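Local coordinates for catabolite control protein A (Lactococcus lactis, PDB 2O20) that regulates transcription as a DNA-binding LacI-family protein and probably governs carbon catabolite repression and activation, at the interface of chains A and B. Sequence-based numbering; all coordinates share one arbitrary frame. Chains: chain A/B, Catabolite control protein A.

The interface of chains A and B. Residues chain A 225, 252, 256, 259-260, 282-283; chain B 281-282, 284.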
ATOM      1  N   TYR A 225      12.557  -3.294   5.545  1.00 20.36           N
ATOM      2  CA  TYR A 225      13.500  -3.105   4.419  1.00 20.06           C
ATOM      3  C   TYR A 225      14.959  -2.871   4.846  1.00 20.88           C
ATOM      4  O   TYR A 225      15.864  -3.573   4.398  1.00 19.91           O
ATOM      5  CB  TYR A 225      12.982  -1.948   3.597  1.00 21.39           C
ATOM      6  CG  TYR A 225      13.765  -1.498   2.398  1.00 21.31           C
ATOM      7  CD1 TYR A 225      13.628  -2.152   1.169  1.00 21.69           C
ATOM      8  CD2 TYR A 225      14.591  -0.389   2.468  1.00 23.53           C
ATOM      9  CE1 TYR A 225      14.315  -1.713   0.042  1.00 22.19           C
ATOM     10  CE2 TYR A 225      15.285   0.065   1.337  1.00 23.94           C
ATOM     11  CZ  TYR A 225      15.126  -0.598   0.129  1.00 22.29           C
ATOM     12  OH  TYR A 225      15.796  -0.178  -1.005  1.00 23.58           O
ATOM     13  N   VAL A 252      12.715  -7.785  -0.033  1.00 17.31           N
ATOM     14  CA  VAL A 252      13.088  -6.704  -0.979  1.00 17.62           C
ATOM     15  C   VAL A 252      14.406  -6.011  -0.578  1.00 17.26           C
ATOM     16  O   VAL A 252      15.284  -5.801  -1.423  1.00 17.73           O
ATOM     17  CB  VAL A 252      11.960  -5.679  -1.160  1.00 17.10           C
ATOM     18  CG1 VAL A 252      12.426  -4.451  -1.945  1.00 17.20           C
ATOM     19  CG2 VAL A 252      10.732  -6.349  -1.846  1.00 17.30           C
ATOM     20  N   SER A 256      17.959  -6.313  -2.737  1.00 19.33           N
ATOM     21  CA  SER A 256      18.529  -5.037  -3.153  1.00 20.19           C
ATOM     22  C   SER A 256      20.006  -4.942  -2.729  1.00 20.43           C
ATOM     23  O   SER A 256      20.866  -4.549  -3.537  1.00 20.83           O
ATOM     24  CB  SER A 256      17.665  -3.894  -2.603  1.00 20.91           C
ATOM     25  OG  SER A 256      16.317  -3.958  -3.141  1.00 23.26           O
ATOM     26  N   MET A 259      22.156  -7.441  -4.841  1.00 20.61           N
ATOM     27  CA  MET A 259      22.332  -6.926  -6.188  1.00 21.04           C
ATOM     28  C   MET A 259      23.377  -5.804  -6.186  1.00 21.16           C
ATOM     29  O   MET A 259      24.256  -5.778  -7.050  1.00 20.97           O
ATOM     30  CB  MET A 259      20.989  -6.464  -6.767  1.00 21.23           C
ATOM     31  CG  MET A 259      20.034  -7.619  -7.116  1.00 22.35           C
ATOM     32  SD  MET A 259      20.657  -8.806  -8.289  1.00 23.85           S
ATOM     33  CE  MET A 259      20.594  -7.841  -9.806  1.00 25.01           C
ATOM     34  N   ASP A 260      23.301  -4.902  -5.210  1.00 21.76           N
ATOM     35  CA  ASP A 260      24.272  -3.799  -5.105  1.00 22.81           C
ATOM     36  C   ASP A 260      25.703  -4.258  -4.760  1.00 22.68           C
ATOM     37  O   ASP A 260      26.659  -3.521  -5.034  1.00 22.77           O
ATOM     38  CB  ASP A 260      23.820  -2.768  -4.060  1.00 23.21           C
ATOM     39  CG  ASP A 260      22.753  -1.798  -4.575  1.00 25.00           C
ATOM     40  OD1 ASP A 260      22.521  -1.681  -5.808  1.00 27.96           O
ATOM     41  OD2 ASP A 260      22.158  -1.124  -3.713  1.00 28.39           O
ATOM     42  N   TYR A 282       8.074  -5.779  -7.623  1.00 16.21           N
ATOM     43  CA  TYR A 282       8.614  -4.452  -7.948  1.00 16.55           C
ATOM     44  C   TYR A 282      10.156  -4.408  -8.033  1.00 16.02           C
ATOM     45  O   TYR A 282      10.729  -3.398  -8.462  1.00 16.24           O
ATOM     46  CB  TYR A 282       8.140  -3.424  -6.910  1.00 16.19           C
ATOM     47  CG  TYR A 282       6.651  -3.183  -6.848  1.00 16.74           C
ATOM     48  CD1 TYR A 282       5.772  -3.718  -7.795  1.00 16.81           C
ATOM     49  CD2 TYR A 282       6.117  -2.350  -5.864  1.00 17.70           C
ATOM     50  CE1 TYR A 282       4.396  -3.466  -7.734  1.00 16.01           C
ATOM     51  CE2 TYR A 282       4.743  -2.116  -5.786  1.00 17.02           C
ATOM     52  CZ  TYR A 282       3.890  -2.660  -6.714  1.00 18.28           C
ATOM     53  OH  TYR A 282       2.524  -2.434  -6.651  1.00 16.79           O
ATOM     54  N   THR A 283      10.794  -5.504  -7.647  1.00 15.86           N
ATOM     55  CA  THR A 283      12.235  -5.713  -7.838  1.00 17.06           C
ATOM     56  C   THR A 283      12.515  -6.485  -9.113  1.00 16.79           C
ATOM     57  O   THR A 283      11.685  -7.278  -9.533  1.00 17.40           O
ATOM     58  CB  THR A 283      12.886  -6.492  -6.686  1.00 16.74           C
ATOM     59  OG1 THR A 283      12.304  -7.793  -6.576  1.00 17.41           O
ATOM     60  CG2 THR A 283      12.756  -5.758  -5.380  1.00 17.87           C
TER
ATOM     61  N   GLN B 281       9.774   2.979  -2.444  1.00 21.92           N
ATOM     62  CA  GLN B 281      10.922   2.506  -1.663  1.00 22.75           C
ATOM     63  C   GLN B 281      11.356   1.072  -2.026  1.00 21.86           C
ATOM     64  O   GLN B 281      12.527   0.716  -1.863  1.00 20.57           O
ATOM     65  CB  GLN B 281      10.648   2.589  -0.145  1.00 23.62           C
ATOM     66  CG  GLN B 281      11.807   2.039   0.729  1.00 25.81           C
ATOM     67  CD  GLN B 281      11.582   2.188   2.228  1.00 26.60           C
ATOM     68  OE1 GLN B 281      10.476   1.975   2.715  1.00 31.05           O
ATOM     69  NE2 GLN B 281      12.643   2.537   2.969  1.00 30.61           N
ATOM     70  N   TYR B 282      10.419   0.282  -2.543  1.00 19.96           N
ATOM     71  CA  TYR B 282      10.621  -1.146  -2.721  1.00 20.28           C
ATOM     72  C   TYR B 282      10.975  -1.505  -4.168  1.00 19.89           C
ATOM     73  O   TYR B 282      10.997  -2.663  -4.531  1.00 20.96           O
ATOM     74  CB  TYR B 282       9.373  -1.901  -2.240  1.00 19.28           C
ATOM     75  CG  TYR B 282       9.117  -1.679  -0.762  1.00 18.84           C
ATOM     76  CD1 TYR B 282       9.933  -2.268   0.188  1.00 19.44           C
ATOM     77  CD2 TYR B 282       8.093  -0.838  -0.331  1.00 19.57           C
ATOM     78  CE1 TYR B 282       9.718  -2.066   1.535  1.00 20.01           C
ATOM     79  CE2 TYR B 282       7.868  -0.606   1.009  1.00 20.28           C
ATOM     80  CZ  TYR B 282       8.694  -1.218   1.941  1.00 19.63           C
ATOM     81  OH  TYR B 282       8.495  -0.987   3.260  1.00 19.83           O
ATOM     82  N   TYR B 284      13.534  -2.110  -7.319  1.00 17.98           N
ATOM     83  CA  TYR B 284      14.929  -2.326  -7.715  1.00 18.41           C
ATOM     84  C   TYR B 284      14.981  -2.517  -9.214  1.00 18.17           C
ATOM     85  O   TYR B 284      14.302  -3.391  -9.743  1.00 19.00           O
ATOM     86  CB  TYR B 284      15.579  -3.515  -7.014  1.00 19.01           C
ATOM     87  CG  TYR B 284      17.100  -3.465  -7.154  1.00 18.66           C
ATOM     88  CD1 TYR B 284      17.881  -2.794  -6.233  1.00 18.34           C
ATOM     89  CD2 TYR B 284      17.734  -4.038  -8.257  1.00 22.05           C
ATOM     90  CE1 TYR B 284      19.284  -2.719  -6.388  1.00 20.59           C
ATOM     91  CE2 TYR B 284      19.114  -3.967  -8.422  1.00 21.97           C
ATOM     92  CZ  TYR B 284      19.884  -3.302  -7.491  1.00 20.25           C
ATOM     93  OH  TYR B 284      21.248  -3.258  -7.660  1.00 20.92           O
TER
HETATM   94  O   HOH W   1       9.981  -1.813   5.517  1.00 21.66           O
HETATM   95  O   HOH W   2      14.640   2.507  -1.870  1.00 38.50           O
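In the two-fold interface between the periplasmic-binding-protein-like cores of this LacI-family regulator, the loop after the 3-10 helix 278-282 of chain B lays B:Tyr284 along helix 248-260 of chain A. With CG anti to the backbone N (chi1 -164°), the phenol reaches the last turn of that helix, where its OH donates a hydrogen bond to A:Asp260 OD1 (2.7 Å). The carboxylate oxygen lies at the ring's edge, in its plane, yet the hydroxyl meets it from above the carboxylate plane, 43° out. A:Met259 packs its CB 3.4 Å from B:Tyr284 CZ, and A:Ser256 CB touches CD1 farther back. A:Ser256 OG turns to its own helix, giving a hydrogen bond to A:Val252 O. At the root of the tyrosine, B:Tyr284 N donates to A:Tyr282 O (3.3 Å), the bond that accompanies the parallel beta bridge of A:Thr283 with B:Tyr284. A phenylalanine in place of B:Tyr284 would probably leave A:Asp260 OD1 without this donor and the ring freer to shift along the helix.

A second cluster forms around A:Tyr225, the first residue of helix 225-237. B:Gln281 CG lies over one face of its ring, towards the rim, while the B:Tyr282 ring slides past it in the opposite direction, A:Tyr225 CD1 lying 3.8 Å from B:Tyr282 CD1. A:Val252 CG1 sits at the edge of both rings. Water 1 joins A:Tyr225 N to B:Tyr282 OH; water 2 joins A:Tyr225 OH to B:Gln281 O. Repeated by the two-fold axis, this mixed patch contributes to the core dimer, which in LacI-family proteins probably places the paired helix-turn-helix heads for DNA.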